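Local coordinates for protein proteasome assembly chaperone 2 (PAC2) homologue Rv2125 (Mycobacterium tuberculosis, PDB 5UN0) that is of unknown function but belongs to the PAC2 family and may act like the eukaryotic proteasome assembly chaperone 2, at residues 19-24 with 80-85; 31-36 with 66-71; 111-116 with 158-163; 121-126 with 216-221; 178-183 with 229-234. One frame throughout, in Å; residues are numbered along the deposited sequence.

Interaction 1. Residues 19-24 with 80-85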
# COMPACT_ATOMS: atom_id res chain seq x y z
N ASP A 19 -5.83 23.31 -3.63
CA ASP A 19 -6.34 24.64 -3.28
C ASP A 19 -6.43 25.57 -4.47
O ASP A 19 -7.36 26.38 -4.55
CB ASP A 19 -5.47 25.33 -2.22
CG ASP A 19 -5.64 24.72 -0.83
OD1 ASP A 19 -6.58 23.93 -0.63
OD2 ASP A 19 -4.82 25.05 0.05
N ALA A 20 -5.48 25.49 -5.39
CA ALA A 20 -5.57 26.29 -6.61
C ALA A 20 -6.87 25.98 -7.35
O ALA A 20 -7.63 26.89 -7.66
CB ALA A 20 -4.38 26.04 -7.51
N VAL A 21 -7.13 24.70 -7.61
CA VAL A 21 -8.33 24.34 -8.36
C VAL A 21 -9.58 24.67 -7.56
O VAL A 21 -10.61 25.06 -8.13
CB VAL A 21 -8.36 22.86 -8.77
CG1 VAL A 21 -9.62 22.55 -9.57
CG2 VAL A 21 -7.15 22.52 -9.62
N ALA A 22 -9.50 24.51 -6.25
CA ALA A 22 -10.61 24.83 -5.37
C ALA A 22 -10.98 26.28 -5.54
O ALA A 22 -12.17 26.64 -5.62
CB ALA A 22 -10.25 24.55 -3.93
N HIS A 23 -9.95 27.11 -5.59
CA HIS A 23 -10.10 28.56 -5.68
C HIS A 23 -10.70 29.02 -6.99
O HIS A 23 -11.42 30.02 -7.05
CB HIS A 23 -8.74 29.25 -5.51
CG HIS A 23 -8.84 30.73 -5.52
ND1 HIS A 23 -9.30 31.45 -4.44
CD2 HIS A 23 -8.60 31.62 -6.50
CE1 HIS A 23 -9.31 32.73 -4.75
NE2 HIS A 23 -8.89 32.87 -5.99
N LEU A 24 -10.37 28.30 -8.06
CA LEU A 24 -10.97 28.57 -9.36
C LEU A 24 -12.45 28.25 -9.30
O LEU A 24 -13.26 29.03 -9.77
CB LEU A 24 -10.29 27.75 -10.45
CG LEU A 24 -8.85 28.14 -10.79
CD1 LEU A 24 -8.35 27.26 -11.93
CD2 LEU A 24 -8.70 29.61 -11.15
N VAL A 80 -13.90 26.44 -18.89
CA VAL A 80 -12.81 25.88 -18.14
C VAL A 80 -13.36 24.64 -17.47
O VAL A 80 -14.35 24.72 -16.78
CB VAL A 80 -12.30 26.88 -17.06
CG1 VAL A 80 -11.21 26.25 -16.21
CG2 VAL A 80 -11.79 28.15 -17.71
N VAL A 81 -12.74 23.49 -17.72
CA VAL A 81 -13.15 22.23 -17.11
C VAL A 81 -12.16 21.85 -16.04
O VAL A 81 -10.96 21.69 -16.32
CB VAL A 81 -13.27 21.08 -18.13
CG1 VAL A 81 -13.60 19.79 -17.41
CG2 VAL A 81 -14.34 21.38 -19.15
N LEU A 82 -12.66 21.71 -14.83
CA LEU A 82 -11.81 21.50 -13.65
C LEU A 82 -11.88 20.05 -13.26
O LEU A 82 -12.94 19.44 -13.33
CB LEU A 82 -12.27 22.38 -12.47
CG LEU A 82 -12.24 23.88 -12.69
CD1 LEU A 82 -12.55 24.64 -11.42
CD2 LEU A 82 -10.89 24.32 -13.22
N MET A 83 -10.73 19.52 -12.85
CA MET A 83 -10.63 18.15 -12.36
C MET A 83 -9.87 18.11 -11.05
O MET A 83 -8.81 18.71 -10.91
CB MET A 83 -9.90 17.28 -13.36
CG MET A 83 -10.64 17.10 -14.66
SD MET A 83 -9.66 16.08 -15.76
CE MET A 83 -10.64 16.17 -17.25
N CYS A 84 -10.42 17.41 -10.08
CA CYS A 84 -9.79 17.37 -8.79
C CYS A 84 -10.15 16.11 -8.06
O CYS A 84 -11.31 15.71 -8.01
CB CYS A 84 -10.19 18.57 -7.96
SG CYS A 84 -8.92 18.89 -6.72
N GLY A 85 -9.14 15.49 -7.46
CA GLY A 85 -9.34 14.27 -6.73
C GLY A 85 -8.07 13.50 -6.50
O GLY A 85 -7.03 13.83 -7.05

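Interaction 2. Residues 31-36 with 66-71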
# COMPACT_ATOMS: atom_id res chain seq x y z
N LEU A 31 -19.79 24.20 -12.04
CA LEU A 31 -20.94 23.31 -12.02
C LEU A 31 -20.46 21.86 -12.16
O LEU A 31 -19.86 21.50 -13.18
CB LEU A 31 -21.87 23.71 -13.18
CG LEU A 31 -23.26 23.15 -13.41
CD1 LEU A 31 -23.77 23.56 -14.79
CD2 LEU A 31 -23.29 21.66 -13.28
N PRO A 32 -20.68 21.03 -11.12
CA PRO A 32 -20.36 19.60 -11.22
C PRO A 32 -21.08 18.92 -12.37
O PRO A 32 -22.26 19.19 -12.59
CB PRO A 32 -20.87 19.05 -9.88
CG PRO A 32 -20.72 20.17 -8.93
CD PRO A 32 -20.97 21.42 -9.73
N ILE A 33 -20.38 18.04 -13.09
CA ILE A 33 -20.97 17.32 -14.21
C ILE A 33 -20.63 15.84 -14.16
O ILE A 33 -21.52 14.98 -14.21
CB ILE A 33 -20.50 17.90 -15.56
CG1 ILE A 33 -18.98 17.78 -15.69
CG2 ILE A 33 -20.94 19.35 -15.70
CD1 ILE A 33 -18.45 18.12 -17.07
N VAL A 34 -19.34 15.53 -14.06
CA VAL A 34 -18.88 14.13 -14.01
C VAL A 34 -18.06 13.82 -12.75
O VAL A 34 -17.22 14.60 -12.31
CB VAL A 34 -18.03 13.77 -15.24
CG1 VAL A 34 -17.07 12.62 -14.97
CG2 VAL A 34 -18.93 13.41 -16.41
N GLU A 35 -18.33 12.65 -12.18
CA GLU A 35 -17.61 12.14 -11.02
C GLU A 35 -17.17 10.69 -11.25
O GLU A 35 -18.02 9.82 -11.41
CB GLU A 35 -18.48 12.23 -9.78
CG GLU A 35 -17.91 11.49 -8.59
CD GLU A 35 -18.53 11.92 -7.28
OE1 GLU A 35 -18.33 13.10 -6.87
OE2 GLU A 35 -19.21 11.07 -6.66
N ILE A 36 -15.86 10.44 -11.30
CA ILE A 36 -15.32 9.09 -11.56
C ILE A 36 -15.04 8.37 -10.24
O ILE A 36 -14.04 8.60 -9.55
CB ILE A 36 -14.08 9.12 -12.46
CG1 ILE A 36 -14.47 9.63 -13.84
CG2 ILE A 36 -13.50 7.72 -12.62
CD1 ILE A 36 -13.31 9.75 -14.81
N MET A 66 -12.79 10.99 -8.63
CA MET A 66 -12.35 12.10 -9.47
C MET A 66 -13.54 12.99 -9.81
O MET A 66 -14.44 12.55 -10.52
CB MET A 66 -11.72 11.56 -10.74
CG MET A 66 -10.78 12.54 -11.43
SD MET A 66 -9.34 12.88 -10.39
CE MET A 66 -8.98 14.56 -10.88
N ARG A 67 -13.56 14.22 -9.30
CA ARG A 67 -14.64 15.18 -9.58
C ARG A 67 -14.31 16.10 -10.75
O ARG A 67 -13.25 16.74 -10.80
CB ARG A 67 -14.98 16.00 -8.32
CG ARG A 67 -15.74 15.16 -7.31
CD ARG A 67 -15.67 15.67 -5.85
NE ARG A 67 -15.85 14.55 -4.90
CZ ARG A 67 -14.89 13.67 -4.60
NH1 ARG A 67 -13.68 13.77 -5.16
NH2 ARG A 67 -15.13 12.68 -3.74
N ILE A 68 -15.20 16.12 -11.73
CA ILE A 68 -15.05 16.95 -12.91
C ILE A 68 -16.21 17.93 -12.92
O ILE A 68 -17.37 17.53 -12.90
CB ILE A 68 -15.03 16.11 -14.19
CG1 ILE A 68 -13.87 15.11 -14.14
CG2 ILE A 68 -14.94 17.01 -15.43
CD1 ILE A 68 -13.72 14.22 -15.37
N SER A 69 -15.88 19.22 -12.95
CA SER A 69 -16.90 20.27 -12.97
C SER A 69 -16.62 21.30 -14.09
O SER A 69 -15.51 21.36 -14.63
CB SER A 69 -16.98 20.94 -11.60
OG SER A 69 -15.73 21.48 -11.23
N HIS A 70 -17.64 22.10 -14.44
CA HIS A 70 -17.53 23.04 -15.58
C HIS A 70 -17.66 24.51 -15.16
O HIS A 70 -18.37 24.83 -14.21
CB HIS A 70 -18.54 22.74 -16.69
CG HIS A 70 -18.71 23.87 -17.66
ND1 HIS A 70 -19.55 24.94 -17.42
CD2 HIS A 70 -18.10 24.13 -18.84
CE1 HIS A 70 -19.47 25.80 -18.42
NE2 HIS A 70 -18.60 25.33 -19.30
N CYS A 71 -17.02 25.37 -15.93
CA CYS A 71 -16.78 26.73 -15.55
C CYS A 71 -16.78 27.68 -16.73
O CYS A 71 -16.46 27.28 -17.84
CB CYS A 71 -15.38 26.80 -14.95
SG CYS A 71 -15.33 27.70 -13.43

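Interaction 3. Residues 111-116 with 158-163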
# COMPACT_ATOMS: atom_id res chain seq x y z
N VAL A 111 -4.70 21.18 -21.92
CA VAL A 111 -4.76 20.70 -20.55
C VAL A 111 -3.62 21.28 -19.73
O VAL A 111 -2.48 21.37 -20.19
CB VAL A 111 -4.71 19.18 -20.51
CG1 VAL A 111 -4.60 18.69 -19.07
CG2 VAL A 111 -5.95 18.61 -21.18
N VAL A 112 -3.95 21.69 -18.51
CA VAL A 112 -2.96 22.25 -17.57
C VAL A 112 -3.03 21.50 -16.25
O VAL A 112 -4.02 21.58 -15.54
CB VAL A 112 -3.22 23.73 -17.30
CG1 VAL A 112 -2.15 24.29 -16.40
CG2 VAL A 112 -3.24 24.51 -18.59
N ILE A 113 -1.98 20.76 -15.92
CA ILE A 113 -1.95 19.99 -14.69
C ILE A 113 -1.11 20.64 -13.60
O ILE A 113 0.08 20.84 -13.76
CB ILE A 113 -1.41 18.60 -14.98
CG1 ILE A 113 -2.39 17.84 -15.86
CG2 ILE A 113 -1.17 17.83 -13.68
CD1 ILE A 113 -1.75 16.68 -16.59
N LEU A 114 -1.73 20.96 -12.48
CA LEU A 114 -1.00 21.57 -11.37
C LEU A 114 -0.54 20.55 -10.33
O LEU A 114 -1.28 19.62 -9.97
CB LEU A 114 -1.87 22.62 -10.67
CG LEU A 114 -2.35 23.74 -11.57
CD1 LEU A 114 -3.32 24.65 -10.83
CD2 LEU A 114 -1.17 24.52 -12.12
N GLY A 115 0.66 20.77 -9.82
CA GLY A 115 1.19 19.97 -8.73
C GLY A 115 2.13 20.74 -7.82
O GLY A 115 2.47 21.89 -8.08
N ALA A 116 2.53 20.09 -6.74
CA ALA A 116 3.45 20.69 -5.77
C ALA A 116 4.28 19.64 -5.07
O ALA A 116 3.81 18.55 -4.74
CB ALA A 116 2.68 21.50 -4.76
N VAL A 158 1.94 11.10 -15.86
CA VAL A 158 1.41 10.07 -16.75
C VAL A 158 0.30 10.64 -17.64
O VAL A 158 0.31 10.49 -18.86
CB VAL A 158 0.84 8.88 -15.94
CG1 VAL A 158 0.13 7.89 -16.85
CG2 VAL A 158 1.97 8.17 -15.23
N PHE A 159 -0.66 11.28 -16.98
CA PHE A 159 -1.81 11.86 -17.65
C PHE A 159 -1.33 12.90 -18.63
O PHE A 159 -1.82 12.99 -19.76
CB PHE A 159 -2.74 12.49 -16.62
CG PHE A 159 -3.90 13.26 -17.20
CD1 PHE A 159 -4.25 14.49 -16.69
CD2 PHE A 159 -4.65 12.72 -18.25
CE1 PHE A 159 -5.32 15.18 -17.21
CE2 PHE A 159 -5.73 13.41 -18.77
CZ PHE A 159 -6.07 14.65 -18.25
N GLN A 160 -0.36 13.68 -18.18
CA GLN A 160 0.24 14.68 -19.03
C GLN A 160 0.69 14.00 -20.30
O GLN A 160 0.34 14.41 -21.40
CB GLN A 160 1.42 15.33 -18.30
CG GLN A 160 1.87 16.67 -18.86
CD GLN A 160 2.84 16.54 -19.99
OE1 GLN A 160 3.04 15.45 -20.53
NE2 GLN A 160 3.47 17.66 -20.36
N SER A 161 1.48 12.95 -20.12
CA SER A 161 2.04 12.14 -21.20
C SER A 161 0.98 11.45 -22.06
O SER A 161 1.18 11.23 -23.24
CB SER A 161 2.98 11.09 -20.63
OG SER A 161 3.15 10.03 -21.55
N ALA A 162 -0.12 11.07 -21.44
CA ALA A 162 -1.25 10.51 -22.17
C ALA A 162 -1.93 11.57 -23.07
O ALA A 162 -2.45 11.24 -24.13
CB ALA A 162 -2.26 9.93 -21.20
N CYS A 163 -1.90 12.82 -22.66
CA CYS A 163 -2.50 13.89 -23.46
C CYS A 163 -1.64 14.17 -24.70
O CYS A 163 -2.14 14.13 -25.83
CB CYS A 163 -2.68 15.16 -22.63
SG CYS A 163 -4.08 15.05 -21.50

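Interaction 4. Residues 121-126 with 216-221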
# COMPACT_ATOMS: atom_id res chain seq x y z
N THR A 121 14.14 24.85 -0.13
CA THR A 121 13.89 26.22 -0.62
C THR A 121 13.42 27.12 0.53
O THR A 121 12.66 26.69 1.40
CB THR A 121 12.86 26.21 -1.78
OG1 THR A 121 12.67 27.54 -2.29
CG2 THR A 121 11.51 25.65 -1.32
N PRO A 122 13.87 28.39 0.55
CA PRO A 122 13.45 29.28 1.65
C PRO A 122 11.97 29.66 1.55
O PRO A 122 11.41 29.71 0.46
CB PRO A 122 14.33 30.53 1.48
CG PRO A 122 15.02 30.39 0.18
CD PRO A 122 14.73 29.05 -0.43
N HIS A 123 11.36 29.91 2.70
CA HIS A 123 10.00 30.43 2.75
C HIS A 123 9.98 31.95 2.66
O HIS A 123 8.92 32.55 2.56
CB HIS A 123 9.30 29.99 4.03
CG HIS A 123 9.83 30.64 5.28
ND1 HIS A 123 10.92 30.14 5.97
CD2 HIS A 123 9.41 31.73 5.97
CE1 HIS A 123 11.15 30.90 7.02
NE2 HIS A 123 10.25 31.86 7.05
N THR A 124 11.17 32.55 2.70
CA THR A 124 11.32 34.00 2.70
C THR A 124 11.65 34.55 1.31
O THR A 124 11.90 35.75 1.15
CB THR A 124 12.41 34.45 3.69
OG1 THR A 124 13.68 33.89 3.30
CG2 THR A 124 12.08 33.98 5.09
N ARG A 125 11.64 33.67 0.31
CA ARG A 125 11.89 34.05 -1.08
C ARG A 125 10.93 33.33 -2.02
O ARG A 125 10.34 32.32 -1.64
CB ARG A 125 13.34 33.76 -1.45
CG ARG A 125 14.29 34.92 -1.17
CD ARG A 125 15.74 34.44 -1.04
NE ARG A 125 16.72 35.47 -0.67
CZ ARG A 125 17.81 35.80 -1.38
NH1 ARG A 125 18.12 35.20 -2.54
NH2 ARG A 125 18.62 36.75 -0.93
N PRO A 126 10.76 33.85 -3.25
CA PRO A 126 9.72 33.35 -4.17
C PRO A 126 9.60 31.84 -4.32
O PRO A 126 10.51 31.10 -3.95
CB PRO A 126 10.11 33.98 -5.51
CG PRO A 126 10.81 35.23 -5.13
CD PRO A 126 11.57 34.90 -3.88
N ALA A 216 0.60 37.03 5.82
CA ALA A 216 0.38 36.58 7.20
C ALA A 216 1.12 35.27 7.44
O ALA A 216 1.77 35.09 8.46
CB ALA A 216 -1.11 36.39 7.46
N TRP A 217 1.00 34.37 6.47
CA TRP A 217 1.68 33.07 6.51
C TRP A 217 3.19 33.27 6.66
O TRP A 217 3.79 32.78 7.61
CB TRP A 217 1.36 32.28 5.23
CG TRP A 217 1.95 30.91 5.11
CD1 TRP A 217 1.45 29.75 5.64
CD2 TRP A 217 3.11 30.54 4.35
NE1 TRP A 217 2.24 28.69 5.28
CE2 TRP A 217 3.27 29.14 4.49
CE3 TRP A 217 4.04 31.25 3.58
CZ2 TRP A 217 4.33 28.44 3.88
CZ3 TRP A 217 5.09 30.56 2.98
CH2 TRP A 217 5.22 29.16 3.14
N GLU A 218 3.78 34.03 5.74
CA GLU A 218 5.24 34.23 5.70
C GLU A 218 5.78 34.91 6.97
O GLU A 218 6.87 34.55 7.45
CB GLU A 218 5.64 35.03 4.45
CG GLU A 218 7.10 34.82 4.02
CD GLU A 218 7.73 36.03 3.33
OE1 GLU A 218 7.02 36.78 2.63
OE2 GLU A 218 8.96 36.21 3.49
N ARG A 219 5.04 35.88 7.50
CA ARG A 219 5.43 36.56 8.76
C ARG A 219 5.41 35.60 9.94
O ARG A 219 6.29 35.64 10.79
CB ARG A 219 4.45 37.68 9.12
CG ARG A 219 4.45 38.89 8.20
CD ARG A 219 4.08 40.14 8.98
NE ARG A 219 3.02 39.87 9.96
CZ ARG A 219 1.70 40.01 9.76
NH1 ARG A 219 1.22 40.43 8.60
NH2 ARG A 219 0.86 39.71 10.74
N GLU A 220 4.37 34.77 10.00
CA GLU A 220 4.15 33.89 11.14
C GLU A 220 4.91 32.55 11.04
O GLU A 220 4.79 31.69 11.93
CB GLU A 220 2.65 33.70 11.39
CG GLU A 220 1.97 35.01 11.72
CD GLU A 220 0.63 34.86 12.40
OE1 GLU A 220 0.34 33.75 12.92
OE2 GLU A 220 -0.13 35.86 12.44
N ILE A 221 5.70 32.39 9.98
CA ILE A 221 6.73 31.35 9.93
C ILE A 221 8.06 31.94 10.39
O ILE A 221 8.81 31.31 11.14
CB ILE A 221 6.87 30.75 8.53
CG1 ILE A 221 5.63 29.94 8.20
CG2 ILE A 221 8.10 29.86 8.43
CD1 ILE A 221 5.55 29.51 6.76

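Interaction 5. Residues 178-183 with 229-234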
# COMPACT_ATOMS: atom_id res chain seq x y z
N PRO A 178 8.70 24.62 0.81
CA PRO A 178 9.71 24.32 1.83
C PRO A 178 9.32 23.13 2.69
O PRO A 178 8.25 23.13 3.30
CB PRO A 178 9.75 25.60 2.67
CG PRO A 178 9.29 26.67 1.74
CD PRO A 178 8.29 26.03 0.84
N HIS A 179 10.18 22.11 2.74
CA HIS A 179 9.87 20.86 3.45
C HIS A 179 9.57 21.02 4.95
O HIS A 179 8.81 20.24 5.53
CB HIS A 179 11.01 19.86 3.29
CG HIS A 179 12.34 20.41 3.69
ND1 HIS A 179 12.72 20.56 5.01
CD2 HIS A 179 13.38 20.87 2.95
CE1 HIS A 179 13.93 21.07 5.07
NE2 HIS A 179 14.36 21.27 3.83
N TYR A 180 10.16 22.04 5.56
CA TYR A 180 9.99 22.30 7.00
C TYR A 180 8.61 22.84 7.39
O TYR A 180 8.15 22.62 8.52
CB TYR A 180 11.09 23.23 7.55
CG TYR A 180 11.35 24.52 6.79
CD1 TYR A 180 10.69 25.70 7.13
CD2 TYR A 180 12.29 24.58 5.77
CE1 TYR A 180 10.95 26.89 6.46
CE2 TYR A 180 12.56 25.76 5.10
CZ TYR A 180 11.89 26.91 5.45
OH TYR A 180 12.16 28.08 4.77
N VAL A 181 7.97 23.58 6.48
CA VAL A 181 6.56 23.94 6.63
C VAL A 181 5.73 23.15 5.63
O VAL A 181 5.44 23.62 4.53
CB VAL A 181 6.34 25.46 6.43
CG1 VAL A 181 4.85 25.80 6.44
CG2 VAL A 181 7.04 26.22 7.54
N SER A 182 5.35 21.94 6.03
CA SER A 182 4.57 21.07 5.15
C SER A 182 3.06 21.18 5.37
O SER A 182 2.29 20.78 4.49
CB SER A 182 5.01 19.61 5.31
OG SER A 182 6.37 19.43 4.93
N HIS A 183 2.63 21.73 6.51
CA HIS A 183 1.18 21.77 6.85
C HIS A 183 0.40 22.46 5.73
O HIS A 183 0.82 23.50 5.22
CB HIS A 183 0.87 22.42 8.23
CG HIS A 183 2.08 22.74 9.04
ND1 HIS A 183 3.00 23.68 8.63
CD2 HIS A 183 2.54 22.25 10.22
CE1 HIS A 183 3.97 23.76 9.51
NE2 HIS A 183 3.72 22.91 10.50
N HIS A 229 17.74 28.12 12.40
CA HIS A 229 18.14 28.94 11.26
C HIS A 229 19.18 28.32 10.33
O HIS A 229 20.33 28.72 10.34
CB HIS A 229 18.61 30.32 11.77
CG HIS A 229 18.38 31.42 10.79
ND1 HIS A 229 19.35 32.33 10.43
CD2 HIS A 229 17.27 31.76 10.10
CE1 HIS A 229 18.85 33.18 9.55
NE2 HIS A 229 17.59 32.86 9.34
N GLU A 230 18.73 27.41 9.47
CA GLU A 230 19.56 26.94 8.34
C GLU A 230 19.30 27.88 7.18
O GLU A 230 19.72 27.64 6.03
CB GLU A 230 19.25 25.48 7.96
CG GLU A 230 17.86 25.19 7.45
CD GLU A 230 17.72 23.86 6.72
OE1 GLU A 230 16.64 23.24 6.78
OE2 GLU A 230 18.69 23.42 6.07
N LEU A 231 18.63 28.98 7.49
CA LEU A 231 18.15 29.89 6.47
C LEU A 231 19.26 30.43 5.65
O LEU A 231 19.13 30.52 4.45
CB LEU A 231 17.41 31.09 7.05
CG LEU A 231 15.90 31.17 6.79
CD1 LEU A 231 15.18 29.84 6.93
CD2 LEU A 231 15.23 32.18 7.71
N ALA A 232 20.37 30.81 6.29
CA ALA A 232 21.46 31.40 5.54
C ALA A 232 21.83 30.45 4.42
O ALA A 232 22.05 30.88 3.28
CB ALA A 232 22.65 31.67 6.42
N GLU A 233 21.87 29.16 4.74
CA GLU A 233 22.23 28.17 3.75
C GLU A 233 21.29 28.30 2.57
O GLU A 233 21.73 28.46 1.42
CB GLU A 233 22.09 26.74 4.32
CG GLU A 233 23.14 26.32 5.36
CD GLU A 233 23.54 24.85 5.28
OE1 GLU A 233 24.24 24.49 4.32
OE2 GLU A 233 23.20 24.04 6.18
N TYR A 234 20.00 28.24 2.87
CA TYR A 234 18.98 28.26 1.84
C TYR A 234 18.91 29.56 1.08
O TYR A 234 18.87 29.57 -0.14
CB TYR A 234 17.61 27.96 2.46
CG TYR A 234 17.28 26.48 2.53
CD1 TYR A 234 18.19 25.50 2.13
CD2 TYR A 234 16.05 26.06 3.02
CE1 TYR A 234 17.87 24.15 2.21
CE2 TYR A 234 15.72 24.72 3.10
CZ TYR A 234 16.64 23.77 2.69
OH TYR A 234 16.31 22.43 2.78

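Interaction 1. Residues 19-24 with 80-85
V21 is the first residue of helix segment 19-24 to meet strand 80-85, and it touches L82, M83 and C84. The two axes approach to 8.9 Å at 138°, so the helix lies slantwise over the strand and runs roughly against it. CG1 of V21 is anti to the backbone N (chi1 -179°), which brings this one methyl down onto the strand. There it rests 3.9 Å from L82 CB. It also reaches the strand backbone, with V21 CG1 4.1 Å from M83 O. On the other side of that peptide, V21 CG1 is 4.3 Å from C84 CB. The side chains of V21 and L82 pass each other heading opposite ways, and L82 CD1 ends 3.8 Å from V21 O. One turn on, L24 adds the second point of contact. Its CB lies 4.0 Å from L82 CD1, and L24 CD1 is 4.1 Å from L82 CD2. The isopropyl end of L82 is therefore shared between V21 and L24. No hydrogen bond joins the segments. The contact is apolar and buried; the helix lies over the sheet here. M83 contributes mainly its carbonyl, because its CB points to the other face of the strand. The neighbours extend the same layer. V21 also packs on V4 and A6 of strand 2-7, next to strand 80-85 in the sheet. L24 also packs on L194 of helix 188-201, which lies beside this helix, while strand 66-71 borders strand 80-85 on its other side.

Interaction 2. Residues 31-36 with 66-71
This contact is an antiparallel strand pair at the edge of the mixed sheet. Pairing runs from L31 with H70 to I36 with M66, with a one-residue shift between P32 and V34. Strand 31-36 is outermost within the chain. Backbone bonds hold both ends, L31 with H70 and I36 with M66. At the shift, I33 N and V34 N both give their hydrogens to I68 O, at 3.1 Å and 3.0 Å. The I33 bond lies in the carbonyl plane, and V34 N is tilted from it. CG1 of I33 sits between the backbone N and the carbonyl carbon (chi1 61°), which places it against this shared carbonyl. I68 is gripped by both residues: its CG2 is 4.0 Å from I33 CD1, and its CD1 is 3.7 Å from V34 CG1. The V34 and I68 side chains run alongside each other in the same direction. On the other face E35 and R67 do likewise. Their salt bridge, E35 OE1 to R67 NE at 3.5 Å, is of charges only, since the oxygen is well out of the guanidinium plane. R67 NH2 is hydrogen-bonded to Q62. I33 and V34 opposite I68 form a classic beta bulge, here in an edge strand.

Interaction 3. Residues 111-116 with 158-163
Strand segment 111-116 and helix segment 158-163 run almost antiparallel, at 168° with axes 9.5 Å apart, and V111 and I113 of the strand face F159, Q160 and C163 of the helix. I113 reaches furthest. Its CG1 is anti to the carbonyl carbon (chi1 -67°), and the chain continues extended to CD1. That methyl is 3.3 Å from F159 CD1, in an oblique position to the ring. I113 CD1 also lies 3.8 Å from Q160 CB, so it sits between two successive helix residues. V111 splits its two methyls. V111 CG1 is 4.0 Å from F159 CE1, with the two side chains nearly perpendicular. V111 CG2 is 4.0 Å from C163 SG, one helix turn further on. Helix 155-166 leads into strand 170-178, the parallel neighbour of strand 110-119. The path is a beta-alpha-beta crossover, interrupted by an excursion that includes strand 129-132. The sheet is covered on both faces. V111 and I113 point to this helix, while V112 and L114 pack on helix 188-201, with L114 also on helix 16-27. On the same side as the contact, F159 packs on L99 of helix 92-105, and Q160 and C163 touch T172 and A170. The far side of the helix meets the second subunit, where V158 packs on W63 and S161 on L61 of that copy.

Interaction 4. Residues 121-126 with 216-221
H123 and I221 make the tight part of this contact between loop 121-126 and helix 210-222. I221 CG2 sits over the H123 ring, 3.3 Å from its centroid and 14° off the normal, a CH-pi contact. This methyl is anti to the I221 backbone N. The opposite face of the ring carries T124 CG2, offset toward the rim and 3.4 Å above the plane. The imidazole is thus held between its own loop and the helix. CG of H123 lies between the backbone N and the carbonyl carbon (chi1 70°), which brings it toward I221. I221 also covers W217, with CD1 over the centre of the indole, and W217 CH2 is 4.3 Å from H123 CB. ND1 of H123 is held by a hydrogen bond to Y180 OH; the NE2 bond to T222 OG1 is weak. The other side differs in kind and in exposure. There E218 and T124, both partly exposed, touch through a carboxylate and aliphatic atoms with no hydrogen bond between them. E218 reaches across with a bent chain, its CG 3.3 Å from H123 O and its OE2 3.3 Å from T124 CA. The arrangement is a loop docked on a helix mainly through a histidine ring, and it ties the loop after strand 110-119 to helix 210-222.

Interaction 5. Residues 178-183 with 229-234
The Y234 ring meets H179 and Y180 at its edge, where it receives H179 NE2 and Y180 CE2; E230 OE2 is over one of its faces, toward the rim. At the edge of the H179 ring, in its plane, lies Y234 OH, while Y180 CD2 is over one face, offset toward the rim. The Y180 ring has P178 CB over one face, again offset. H179 CE1 lies at its edge, in plane, and Y234 CE2 is also near its edge. The planes of H179 and Y234 stand at 80°, their centroids 5.8 Å apart, and neither ring covers the other. The main link is a hydrogen bond from H179 NE2 to Y234 OH, modelled at 2.5 Å with an N-H...O angle of 160°. At this resolution the short length is no sign of unusual strength. H179 CG lies between the backbone N and the carbonyl carbon (chi1 54°), which carries it toward the helix. Beside it, Y180 CE2 is 3.9 Å from Y234 CE2. Y180 OH approaches L231 CD1 at 4.1 Å and is hydrogen-bonded to H123 ND1. E230, at the N-cap position of helix 231-235, reaches toward H179 tip to tip. Its OE1 is 3.9 Å from H179 CE1, a proximity without a hydrogen bond. The type I turn from P178 to V181 presents both aromatic residues, and S182 OG bonds back to H179 O. Y234 OH has a second partner in D120. It accepts from H179 and probably donates to D120, so the hydroxyl links H179 to D120. The nearby carboxylates of D120 and E230 would tend to stabilise a positive charge on H179, although its protonation is not seen.

How the interactions relate
From the N terminus, helix 16-27 opens interaction 1, which closes at strand 80-85. Interaction 2 is nested inside that loop and joins strand 31-36 to strand 66-71. The two touch, because strands 66-71 and 80-85 are sheet neighbours. Interaction 3 follows in series, and its helix 155-166 covers the opposite face of the sheet from helix 16-27. It meets interaction 1 through L114 on A20. Interaction 4 starts in the loop after strand 110-119, before interaction 3 closes, so these two cross. Interaction 5 crosses interaction 4 and brings the C-terminal helix to the loop after strand 170-178. Interactions 4 and 5 touch, with centres about 9 Å apart, away from the sheet edge of interaction 2.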